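Local coordinates for protein serine hydrolase CCSP0084 (Cycloclasticus sp. P1, PDB 4I3F) that probably acts as a serine esterase and carbon-carbon bond hydrolase on meta-cleavage products in the breakdown of aromatic compounds, at residues H51-G56 with N124-G129; V146-V151 with L244-R249; A153-T158 with F252-N257; G160-W165 with G220-G225. One frame throughout, in Å; residues are numbered along the deposited sequence.

Interaction 1 (H51-G56 with N124-G129); sequences HGSGPG and NSMGGG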
loop_
_atom_site.group_PDB
_atom_site.type_symbol
_atom_site.label_atom_id
_atom_site.label_comp_id
_atom_site.label_asym_id
_atom_site.label_seq_id
_atom_site.Cartn_x
_atom_site.Cartn_y
_atom_site.Cartn_z
ATOM N N HIS A 51 -1.003 3.057 0.314
ATOM C CA HIS A 51 -1.726 2.113 1.169
ATOM C C HIS A 51 -2.104 0.791 0.479
ATOM O O HIS A 51 -1.873 0.624 -0.721
ATOM C CB HIS A 51 -2.975 2.798 1.717
ATOM C CG HIS A 51 -4.030 3.055 0.686
ATOM N ND1 HIS A 51 -4.373 4.323 0.264
ATOM C CD2 HIS A 51 -4.847 2.205 0.021
ATOM C CE1 HIS A 51 -5.345 4.236 -0.628
ATOM N NE2 HIS A 51 -5.648 2.965 -0.796
ATOM N N GLY A 52 -2.666 -0.143 1.249
ATOM C CA GLY A 52 -3.023 -1.465 0.749
ATOM C C GLY A 52 -4.439 -1.582 0.217
ATOM O O GLY A 52 -5.090 -0.574 -0.052
ATOM N N SER A 53 -4.931 -2.809 0.065
ATOM C CA SER A 53 -6.222 -3.008 -0.585
ATOM C C SER A 53 -7.249 -3.775 0.251
ATOM O O SER A 53 -8.042 -4.551 -0.293
ATOM C CB SER A 53 -6.030 -3.697 -1.943
ATOM O OG SER A 53 -5.260 -4.889 -1.811
ATOM N N GLY A 54 -7.250 -3.561 1.563
ATOM C CA GLY A 54 -8.344 -4.073 2.369
ATOM C C GLY A 54 -9.616 -3.372 1.924
ATOM O O GLY A 54 -9.555 -2.253 1.424
ATOM N N PRO A 55 -10.774 -4.035 2.052
ATOM C CA PRO A 55 -12.009 -3.308 1.739
ATOM C C PRO A 55 -12.136 -2.044 2.595
ATOM O O PRO A 55 -11.866 -2.076 3.797
ATOM C CB PRO A 55 -13.103 -4.311 2.109
ATOM C CG PRO A 55 -12.454 -5.652 1.924
ATOM C CD PRO A 55 -11.012 -5.470 2.300
ATOM N N GLY A 56 -12.508 -0.930 1.977
ATOM C CA GLY A 56 -12.601 0.316 2.715
ATOM C C GLY A 56 -11.254 0.941 3.018
ATOM O O GLY A 56 -11.173 1.902 3.782
ATOM N N ASN A 124 2.456 -0.592 0.738
ATOM C CA ASN A 124 1.868 -1.761 1.379
ATOM C C ASN A 124 1.072 -2.573 0.377
ATOM O O ASN A 124 0.198 -2.036 -0.286
ATOM C CB ASN A 124 0.934 -1.314 2.517
ATOM C CG ASN A 124 -0.004 -2.430 3.005
ATOM O OD1 ASN A 124 0.235 -3.620 2.785
ATOM N ND2 ASN A 124 -1.078 -2.036 3.690
ATOM N N SER A 125 1.360 -3.875 0.288
ATOM C CA SER A 125 0.548 -4.793 -0.516
ATOM C C SER A 125 0.324 -4.272 -1.925
ATOM O O SER A 125 1.265 -4.127 -2.705
ATOM C CB SER A 125 -0.795 -5.052 0.173
ATOM O OG SER A 125 -1.639 -5.865 -0.621
ATOM N N MET A 126 -0.933 -3.983 -2.234
ATOM C CA MET A 126 -1.287 -3.401 -3.522
ATOM C C MET A 126 -0.452 -2.165 -3.804
ATOM O O MET A 126 0.069 -1.999 -4.909
ATOM C CB MET A 126 -2.772 -3.051 -3.567
ATOM C CG MET A 126 -3.224 -2.389 -4.866
ATOM S SD MET A 126 -3.017 -0.599 -4.888
ATOM C CE MET A 126 -4.055 -0.097 -3.514
ATOM N N GLY A 127 -0.308 -1.304 -2.797
ATOM C CA GLY A 127 0.520 -0.106 -2.927
ATOM C C GLY A 127 1.994 -0.421 -3.163
ATOM O O GLY A 127 2.708 0.357 -3.814
ATOM N N GLY A 128 2.459 -1.544 -2.622
ATOM C CA GLY A 128 3.809 -2.020 -2.889
ATOM C C GLY A 128 3.939 -2.498 -4.324
ATOM O O GLY A 128 4.990 -2.326 -4.959
ATOM N N GLY A 129 2.879 -3.119 -4.836
ATOM C CA GLY A 129 2.855 -3.501 -6.242
ATOM C C GLY A 129 2.922 -2.280 -7.147
ATOM O O GLY A 129 3.698 -2.247 -8.117
#
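One face of the Asn124 carboxamide lies over Gly52, with ND2 3.6 Å from Gly52 CA, while the imidazole of His51 is met edge-to-face by the ring of Phe84 and, in the Met126 conformer modelled here, obliquely by that residue's methyl. The setting fits the nucleophile elbow of the alpha/beta hydrolase fold: a strand ends at Asn124, Ser125 takes strained backbone angles (phi 50°, psi -115°), and a helix begins at Met126. The amide N-H of Gly52 and ND2 of Asn124 do not bond to each other; both donate to OD1 of Asn62, which draws the two donors together. A leucine in place of Asn124 would probably leave Asn62 OD1 with one donor fewer and the turn beside Gly52 less firmly fixed. Glycine suits position 52 because a side chain there would run into ND2. In the same conformer, one of two, Met126 bends at chi2 and chi3 to bring CE 3.6 Å from Gly52 O. Ser53 packs CB against CB of Met126 at 3.7 Å. Glycine suits 127 as well, because a CB would collide with His51 O; Gly127 CA lies 3.3 Å from that oxygen in a CA-H...O contact.

Interaction 2 (V146-V151 with L244-R249); sequences VLMGPV and LVTHAR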
loop_
_atom_site.group_PDB
_atom_site.type_symbol
_atom_site.label_atom_id
_atom_site.label_comp_id
_atom_site.label_asym_id
_atom_site.label_seq_id
_atom_site.Cartn_x
_atom_site.Cartn_y
_atom_site.Cartn_z
ATOM N N VAL A 146 10.665 1.459 0.224
ATOM C CA VAL A 146 10.354 0.464 1.244
ATOM C C VAL A 146 9.070 -0.241 0.843
ATOM O O VAL A 146 8.054 0.412 0.590
ATOM C CB VAL A 146 10.159 1.112 2.622
ATOM C CG1 VAL A 146 9.596 0.080 3.624
ATOM C CG2 VAL A 146 11.478 1.672 3.134
ATOM N N LEU A 147 9.114 -1.570 0.770
ATOM C CA LEU A 147 7.903 -2.353 0.529
ATOM C C LEU A 147 7.489 -3.032 1.829
ATOM O O LEU A 147 8.338 -3.341 2.681
ATOM C CB LEU A 147 8.135 -3.407 -0.557
ATOM C CG LEU A 147 8.697 -2.898 -1.887
ATOM C CD1 LEU A 147 8.852 -4.053 -2.895
ATOM C CD2 LEU A 147 7.836 -1.761 -2.462
ATOM N N MET A 148 6.186 -3.243 1.991
ATOM C CA MET A 148 5.653 -3.907 3.175
ATOM C C MET A 148 4.613 -4.904 2.703
ATOM O O MET A 148 3.521 -4.518 2.271
ATOM C CB MET A 148 5.004 -2.896 4.123
ATOM C CG MET A 148 4.777 -3.435 5.521
ATOM S SD MET A 148 3.518 -2.489 6.424
ATOM C CE MET A 148 2.025 -3.051 5.611
ATOM N N GLY A 149 4.963 -6.184 2.761
ATOM C CA GLY A 149 4.084 -7.245 2.287
ATOM C C GLY A 149 3.555 -6.985 0.894
ATOM O O GLY A 149 2.346 -7.031 0.669
ATOM N N PRO A 150 4.455 -6.722 -0.060
ATOM C CA PRO A 150 4.024 -6.286 -1.384
ATOM C C PRO A 150 3.479 -7.408 -2.269
ATOM O O PRO A 150 3.921 -8.552 -2.174
ATOM C CB PRO A 150 5.324 -5.744 -1.998
ATOM C CG PRO A 150 6.386 -6.619 -1.410
ATOM C CD PRO A 150 5.923 -6.872 0.024
ATOM N N VAL A 151 2.524 -7.067 -3.135
ATOM C CA VAL A 151 2.222 -7.932 -4.275
ATOM C C VAL A 151 3.285 -7.646 -5.330
ATOM O O VAL A 151 4.047 -6.691 -5.188
ATOM C CB VAL A 151 0.794 -7.717 -4.829
ATOM C CG1 VAL A 151 -0.240 -8.105 -3.777
ATOM C CG2 VAL A 151 0.569 -6.273 -5.281
ATOM N N LEU A 244 14.248 -1.520 0.685
ATOM C CA LEU A 244 14.040 -2.379 1.843
ATOM C C LEU A 244 12.689 -3.065 1.705
ATOM O O LEU A 244 11.646 -2.400 1.635
ATOM C CB LEU A 244 14.078 -1.568 3.141
ATOM C CG LEU A 244 13.773 -2.351 4.422
ATOM C CD1 LEU A 244 14.765 -3.483 4.644
ATOM C CD2 LEU A 244 13.752 -1.409 5.619
ATOM N N VAL A 245 12.705 -4.396 1.634
ATOM C CA VAL A 245 11.462 -5.165 1.599
ATOM C C VAL A 245 11.191 -5.670 3.008
ATOM O O VAL A 245 12.010 -6.393 3.577
ATOM C CB VAL A 245 11.581 -6.356 0.644
ATOM C CG1 VAL A 245 10.294 -7.197 0.658
ATOM C CG2 VAL A 245 11.914 -5.867 -0.780
ATOM N N THR A 246 10.051 -5.282 3.577
ATOM C CA THR A 246 9.662 -5.770 4.897
ATOM C C THR A 246 8.475 -6.696 4.748
ATOM O O THR A 246 7.656 -6.525 3.850
ATOM C CB THR A 246 9.324 -4.634 5.871
ATOM O OG1 THR A 246 8.149 -3.935 5.435
ATOM C CG2 THR A 246 10.496 -3.652 5.959
ATOM N N HIS A 247 8.391 -7.696 5.615
ATOM C CA HIS A 247 7.305 -8.659 5.515
ATOM C C HIS A 247 7.040 -9.293 6.856
ATOM O O HIS A 247 7.956 -9.496 7.657
ATOM C CB HIS A 247 7.666 -9.756 4.512
ATOM C CG HIS A 247 6.490 -10.313 3.772
ATOM N ND1 HIS A 247 6.212 -9.974 2.466
ATOM C CD2 HIS A 247 5.530 -11.194 4.143
ATOM C CE1 HIS A 247 5.121 -10.608 2.067
ATOM N NE2 HIS A 247 4.692 -11.361 3.065
ATOM N N ALA A 248 5.779 -9.623 7.107
ATOM C CA ALA A 248 5.422 -10.334 8.327
ATOM C C ALA A 248 5.581 -11.823 8.111
ATOM O O ALA A 248 5.074 -12.360 7.125
ATOM C CB ALA A 248 4.001 -10.029 8.695
ATOM N N ARG A 249 6.249 -12.498 9.043
ATOM C CA ARG A 249 6.467 -13.933 8.898
ATOM C C ARG A 249 5.138 -14.666 8.768
ATOM O O ARG A 249 4.993 -15.563 7.928
ATOM C CB ARG A 249 7.279 -14.485 10.073
ATOM C CG ARG A 249 7.656 -15.954 9.924
ATOM C CD ARG A 249 8.497 -16.446 11.102
ATOM N NE ARG A 249 7.752 -16.382 12.362
ATOM C CZ ARG A 249 8.294 -16.554 13.564
ATOM N NH1 ARG A 249 9.585 -16.818 13.680
ATOM N NH2 ARG A 249 7.542 -16.469 14.659
#
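Strands 146-148 and 244-248 run parallel, their axes 4.6 Å apart and 16° askew, in a register that pairs Val146 with Leu244, Leu147 with Val245 and Met148 with Thr246. Leu147 N donates to Leu244 O at 2.8 Å, and Gly149 N to Thr246 O at 2.9 Å. Between these rungs Leu147 O is gripped twice by one residue: Thr246 N reaches it at 2.7 Å, and Thr246 OG1 at 2.8 Å, in the carbonyl plane and on a lone pair. The hydroxyl gets there because chi1 of 66° sets OG1 between the backbone N and the carbonyl carbon. A valine in place of Thr246 would probably cost Leu147 O its second donor, leaving it with the backbone N-H alone. These are adjacent parallel strands of the alpha/beta hydrolase sheet: Val146, Leu244 and Met148 face helix 286-298, Val245 helix 257-265. On the face that carries Val245, its side chain and that of Leu147 cross obliquely, Leu147 CD1 4.1 Å from Val245 CG2. Gly149, with positive phi, turns the chain out of the strand and lays its CA 3.5 Å from His247 ND1, a buried nitrogen without a polar partner; NE2 of the same ring bonds to Ile254 O.

Interaction 3 (A153-T158 with F252-N257); sequences APFAPT and FFIPLN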
loop_
_atom_site.group_PDB
_atom_site.type_symbol
_atom_site.label_atom_id
_atom_site.label_comp_id
_atom_site.label_asym_id
_atom_site.label_seq_id
_atom_site.Cartn_x
_atom_site.Cartn_y
_atom_site.Cartn_z
ATOM N N ALA A 153 5.093 -10.526 -6.755
ATOM C CA ALA A 153 5.678 -11.849 -6.974
ATOM C C ALA A 153 4.553 -12.832 -7.288
ATOM O O ALA A 153 3.416 -12.627 -6.874
ATOM C CB ALA A 153 6.448 -12.293 -5.748
ATOM N N PRO A 154 4.863 -13.908 -8.025
ATOM C CA PRO A 154 3.820 -14.894 -8.329
ATOM C C PRO A 154 3.501 -15.778 -7.130
ATOM O O PRO A 154 4.423 -16.230 -6.444
ATOM C CB PRO A 154 4.438 -15.715 -9.470
ATOM C CG PRO A 154 5.923 -15.583 -9.270
ATOM C CD PRO A 154 6.118 -14.182 -8.744
ATOM N N PHE A 155 2.211 -15.975 -6.855
ATOM C CA PHE A 155 1.758 -16.904 -5.818
ATOM C C PHE A 155 0.308 -17.323 -6.042
ATOM O O PHE A 155 -0.473 -16.607 -6.686
ATOM C CB PHE A 155 1.949 -16.339 -4.396
ATOM C CG PHE A 155 1.148 -15.092 -4.102
ATOM C CD1 PHE A 155 -0.101 -15.177 -3.499
ATOM C CD2 PHE A 155 1.665 -13.836 -4.397
ATOM C CE1 PHE A 155 -0.839 -14.036 -3.209
ATOM C CE2 PHE A 155 0.940 -12.684 -4.103
ATOM C CZ PHE A 155 -0.318 -12.789 -3.507
ATOM N N ALA A 156 -0.052 -18.495 -5.527
ATOM C CA ALA A 156 -1.440 -18.933 -5.593
ATOM C C ALA A 156 -2.259 -18.151 -4.579
ATOM O O ALA A 156 -1.736 -17.748 -3.535
ATOM C CB ALA A 156 -1.554 -20.441 -5.346
ATOM N N PRO A 157 -3.545 -17.916 -4.883
ATOM C CA PRO A 157 -4.371 -17.139 -3.952
ATOM C C PRO A 157 -4.365 -17.726 -2.546
ATOM O O PRO A 157 -4.442 -18.947 -2.387
ATOM C CB PRO A 157 -5.770 -17.244 -4.557
ATOM C CG PRO A 157 -5.525 -17.416 -6.033
ATOM C CD PRO A 157 -4.254 -18.220 -6.142
ATOM N N THR A 158 -4.249 -16.853 -1.550
ATOM C CA THR A 158 -4.321 -17.240 -0.152
ATOM C C THR A 158 -5.763 -17.095 0.312
ATOM O O THR A 158 -6.572 -16.439 -0.353
ATOM C CB THR A 158 -3.459 -16.312 0.700
ATOM O OG1 THR A 158 -3.827 -14.958 0.415
ATOM C CG2 THR A 158 -1.973 -16.500 0.371
ATOM N N PHE A 252 -1.054 -13.442 6.541
ATOM C CA PHE A 252 -2.181 -14.291 6.156
ATOM C C PHE A 252 -2.691 -13.970 4.746
ATOM O O PHE A 252 -3.546 -14.688 4.222
ATOM C CB PHE A 252 -3.310 -14.101 7.192
ATOM C CG PHE A 252 -4.507 -15.017 7.019
ATOM C CD1 PHE A 252 -4.432 -16.367 7.343
ATOM C CD2 PHE A 252 -5.728 -14.502 6.598
ATOM C CE1 PHE A 252 -5.549 -17.197 7.215
ATOM C CE2 PHE A 252 -6.850 -15.323 6.464
ATOM C CZ PHE A 252 -6.757 -16.672 6.776
ATOM N N PHE A 253 -2.171 -12.903 4.144
ATOM C CA PHE A 253 -2.666 -12.410 2.856
ATOM C C PHE A 253 -1.634 -12.591 1.738
ATOM O O PHE A 253 -1.945 -13.130 0.670
ATOM C CB PHE A 253 -3.077 -10.925 2.984
ATOM C CG PHE A 253 -4.278 -10.706 3.873
ATOM C CD1 PHE A 253 -5.528 -10.484 3.322
ATOM C CD2 PHE A 253 -4.157 -10.756 5.261
ATOM C CE1 PHE A 253 -6.649 -10.298 4.134
ATOM C CE2 PHE A 253 -5.268 -10.579 6.084
ATOM C CZ PHE A 253 -6.514 -10.347 5.524
ATOM N N ILE A 254 -0.415 -12.121 1.979
ATOM C CA ILE A 254 0.667 -12.236 1.003
ATOM C C ILE A 254 1.710 -13.179 1.591
ATOM O O ILE A 254 2.228 -12.922 2.661
ATOM C CB ILE A 254 1.348 -10.873 0.741
ATOM C CG1 ILE A 254 0.315 -9.776 0.500
ATOM C CG2 ILE A 254 2.329 -10.991 -0.447
ATOM C CD1 ILE A 254 -0.621 -10.062 -0.677
ATOM N N PRO A 255 2.020 -14.282 0.893
ATOM C CA PRO A 255 2.944 -15.282 1.448
ATOM C C PRO A 255 4.339 -14.705 1.646
ATOM O O PRO A 255 4.785 -13.878 0.852
ATOM C CB PRO A 255 2.963 -16.372 0.375
ATOM C CG PRO A 255 1.715 -16.166 -0.422
ATOM C CD PRO A 255 1.485 -14.685 -0.419
ATOM N N LEU A 256 5.010 -15.122 2.713
ATOM C CA LEU A 256 6.365 -14.662 2.997
ATOM C C LEU A 256 7.296 -14.981 1.838
ATOM O O LEU A 256 8.252 -14.241 1.588
ATOM C CB LEU A 256 6.877 -15.352 4.268
ATOM C CG LEU A 256 8.327 -15.113 4.694
ATOM C CD1 LEU A 256 8.547 -13.645 4.980
ATOM C CD2 LEU A 256 8.636 -15.950 5.928
ATOM N N ASN A 257 7.026 -16.076 1.126
ATOM C CA ASN A 257 7.859 -16.440 -0.029
ATOM C C ASN A 257 7.945 -15.337 -1.085
ATOM O O ASN A 257 8.909 -15.279 -1.851
ATOM C CB ASN A 257 7.381 -17.739 -0.682
ATOM C CG ASN A 257 7.737 -18.969 0.124
ATOM O OD1 ASN A 257 8.625 -18.937 0.976
ATOM N ND2 ASN A 257 7.050 -20.070 -0.152
#
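Phe155 and Thr158 reach Pro255 and Phe253 through the same choice of first torsion: chi1 is 63° in Phe155 and 52° in Thr158, which places CG of the one and OG1 of the other between the backbone N and the carbonyl carbon. The Phe155 ring is thereby brought over the pyrrolidine of Pro255, the two side chains crossing at about a right angle. Pro255 CD lies 3.6 Å from the centroid of the Phe155 ring and 16° off the normal, a CH-pi contact well served by proline, whose CD hydrogens sit beside the electron-withdrawing nitrogen. Ile254 CD1 meets the ring obliquely, 3.9 Å from Phe155 CZ. Thr158 uses both halves of its side chain. Its hydroxyl donates to Phe253 O with OG1 2.6 Å away, tilted out of the carbonyl plane, and its methyl CG2 rests 3.8 Å from Pro255 CG. The same OG1 accepts from Leu161 N, so Thr158 is the N-cap of helix 159-165 as well as a tie to the facing loop. That loop is also held by Asp251, whose OD1 accepts from Phe253 N and Ile254 N. Two loops leaving neighbouring strands meet here, at the C-terminal edge of the parallel strands, where alpha/beta hydrolases build their active site; Asp251 follows strand 243-248, the usual place of the catalytic acid in this fold.

Interaction 4 (G160-W165 with G220-G225); sequences GLTKGW and GGTKKG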
loop_
_atom_site.group_PDB
_atom_site.type_symbol
_atom_site.label_atom_id
_atom_site.label_comp_id
_atom_site.label_asym_id
_atom_site.label_seq_id
_atom_site.Cartn_x
_atom_site.Cartn_y
_atom_site.Cartn_z
ATOM N N GLY A 160 -6.705 -15.417 2.859
ATOM C CA GLY A 160 -6.833 -14.014 3.209
ATOM C C GLY A 160 -7.072 -13.105 2.021
ATOM O O GLY A 160 -8.001 -12.287 2.034
ATOM N N LEU A 161 -6.248 -13.236 0.983
ATOM C CA LEU A 161 -6.379 -12.324 -0.139
ATOM C C LEU A 161 -7.669 -12.594 -0.894
ATOM O O LEU A 161 -8.283 -11.672 -1.430
ATOM C CB LEU A 161 -5.157 -12.379 -1.061
ATOM C CG LEU A 161 -5.018 -11.169 -1.996
ATOM C CD1 LEU A 161 -4.866 -9.861 -1.221
ATOM C CD2 LEU A 161 -3.864 -11.351 -2.967
ATOM N N THR A 162 -8.091 -13.853 -0.918
ATOM C CA THR A 162 -9.341 -14.208 -1.573
ATOM C C THR A 162 -10.521 -13.573 -0.844
ATOM O O THR A 162 -11.402 -12.975 -1.476
ATOM C CB THR A 162 -9.527 -15.719 -1.649
ATOM O OG1 THR A 162 -8.474 -16.279 -2.448
ATOM C CG2 THR A 162 -10.872 -16.059 -2.283
ATOM N N LYS A 163 -10.539 -13.696 0.481
ATOM C CA LYS A 163 -11.654 -13.153 1.257
ATOM C C LYS A 163 -11.655 -11.626 1.219
ATOM O O LYS A 163 -12.721 -10.995 1.307
ATOM C CB LYS A 163 -11.636 -13.682 2.697
ATOM C CG LYS A 163 -12.206 -15.102 2.811
ATOM C CD LYS A 163 -11.884 -15.775 4.151
ATOM C CE LYS A 163 -12.517 -17.165 4.209
ATOM N NZ LYS A 163 -12.238 -17.879 5.493
ATOM N N GLY A 164 -10.472 -11.037 1.085
ATOM C CA GLY A 164 -10.345 -9.592 0.970
ATOM C C GLY A 164 -10.801 -9.045 -0.376
ATOM O O GLY A 164 -11.713 -8.215 -0.451
ATOM N N TRP A 165 -10.170 -9.515 -1.448
ATOM C CA TRP A 165 -10.458 -8.992 -2.785
ATOM C C TRP A 165 -11.841 -9.396 -3.292
ATOM O O TRP A 165 -12.403 -8.734 -4.173
ATOM C CB TRP A 165 -9.369 -9.418 -3.776
ATOM C CG TRP A 165 -8.086 -8.641 -3.651
ATOM C CD1 TRP A 165 -7.807 -7.637 -2.766
ATOM C CD2 TRP A 165 -6.906 -8.795 -4.464
ATOM N NE1 TRP A 165 -6.522 -7.160 -2.978
ATOM C CE2 TRP A 165 -5.956 -7.855 -4.016
ATOM C CE3 TRP A 165 -6.568 -9.639 -5.530
ATOM C CZ2 TRP A 165 -4.685 -7.740 -4.591
ATOM C CZ3 TRP A 165 -5.299 -9.519 -6.102
ATOM C CH2 TRP A 165 -4.380 -8.580 -5.630
ATOM N N GLY A 220 -11.572 -9.699 -12.333
ATOM C CA GLY A 220 -11.081 -10.902 -12.980
ATOM C C GLY A 220 -10.862 -12.028 -11.990
ATOM O O GLY A 220 -10.548 -13.154 -12.380
ATOM N N GLY A 221 -11.022 -11.723 -10.707
ATOM C CA GLY A 221 -10.804 -12.708 -9.661
ATOM C C GLY A 221 -9.446 -12.539 -9.011
ATOM O O GLY A 221 -8.624 -11.762 -9.497
ATOM N N THR A 222 -9.200 -13.271 -7.923
ATOM C CA THR A 222 -7.956 -13.117 -7.165
ATOM C C THR A 222 -6.716 -13.536 -7.958
ATOM O O THR A 222 -5.709 -12.831 -7.952
ATOM C CB THR A 222 -8.016 -13.846 -5.796
ATOM O OG1 THR A 222 -9.065 -13.275 -4.999
ATOM C CG2 THR A 222 -6.708 -13.695 -5.037
ATOM N N LYS A 223 -6.784 -14.673 -8.650
ATOM C CA LYS A 223 -5.625 -15.141 -9.414
ATOM C C LYS A 223 -5.219 -14.152 -10.511
ATOM O O LYS A 223 -4.041 -13.812 -10.640
ATOM C CB LYS A 223 -5.869 -16.533 -9.998
ATOM C CG LYS A 223 -4.773 -16.989 -10.947
ATOM C CD LYS A 223 -4.888 -18.465 -11.291
ATOM C CE LYS A 223 -4.022 -18.802 -12.498
ATOM N NZ LYS A 223 -2.639 -18.249 -12.375
ATOM N N LYS A 224 -6.185 -13.676 -11.290
ATOM C CA LYS A 224 -5.867 -12.700 -12.328
ATOM C C LYS A 224 -5.331 -11.393 -11.740
ATOM O O LYS A 224 -4.484 -10.729 -12.353
ATOM C CB LYS A 224 -7.071 -12.436 -13.230
ATOM C CG LYS A 224 -7.329 -13.545 -14.229
ATOM C CD LYS A 224 -7.915 -12.986 -15.514
ATOM C CE LYS A 224 -7.758 -13.962 -16.678
ATOM N NZ LYS A 224 -8.870 -14.951 -16.743
ATOM N N GLY A 225 -5.813 -11.032 -10.553
ATOM C CA GLY A 225 -5.328 -9.846 -9.860
ATOM C C GLY A 225 -3.878 -9.996 -9.422
ATOM O O GLY A 225 -3.055 -9.098 -9.629
#
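Trp165 turns the edge of its indole toward helix 222-229, and Thr222 sends its side chain obliquely past the same ring. Near the ring plane, Trp165 CZ3 comes 3.6 Å from Gly225 C and 3.8 Å from Thr222 O, so the six-membered end of the indole butts against the first turn of that helix. Glycine suits 225, because a CB there would run into CZ3. The methyl of Thr222 takes up the neighbouring part of the rim, with CG2 4.1 Å from Trp165 CE3. One indole face is occupied from within its own helix by Leu161, whose CD1 stands 3.5 Å above the ring plane, offset toward the rim, and Phe218 also stacks with the ring. At the other end of the indole, NE1 is engaged by Ser53 OG. In the chain the two helices fall between strands 142-148 and 243-248, where hydrolases of this fold commonly insert a cap over the active site, and they probably belong to it. Thr162 and Thr222 cross at about a right angle, their OG1 atoms 4.0 Å apart, each hydroxyl serving another partner. With OG1 anti to the carbonyl carbon (chi1 -62°), Thr222 presents its hydroxyl to Glu166 OE2 and passes 3.6 Å from Thr162 CA; Thr162 OG1 bonds back to Thr158 O at the N-cap of its helix. Leu161 adds its other methyl, CD2 lying 4.2 Å from Thr222 CG2. Gly221 adopts a backbone shape (phi 100°) suited to glycine at the N-cap, and its O accepts from Gly225 N.

How the interactions relate
Interactions 1 and 2 are core contacts sharing the central sheet: Ser125 N and Met148 O, 3.0 Å apart, probably bond where the turn after strand 119-124 meets the end of strand 142-148. Interaction 2 is held mainly by regular backbone bonds, whereas interaction 1 relies on bare glycines and close packing at a sharp turn. Interaction 3 is partly buried and joins the loops that continue the two strands of interaction 2. Interaction 4, also buried but farther out, packs two helices by side chains against side chains and backbone, with no hydrogen bond across. Bonds made by side chains join interaction 2 to 3 and interaction 1 to 4, while interactions 3 and 4 meet where Phe253 packs on Gly160.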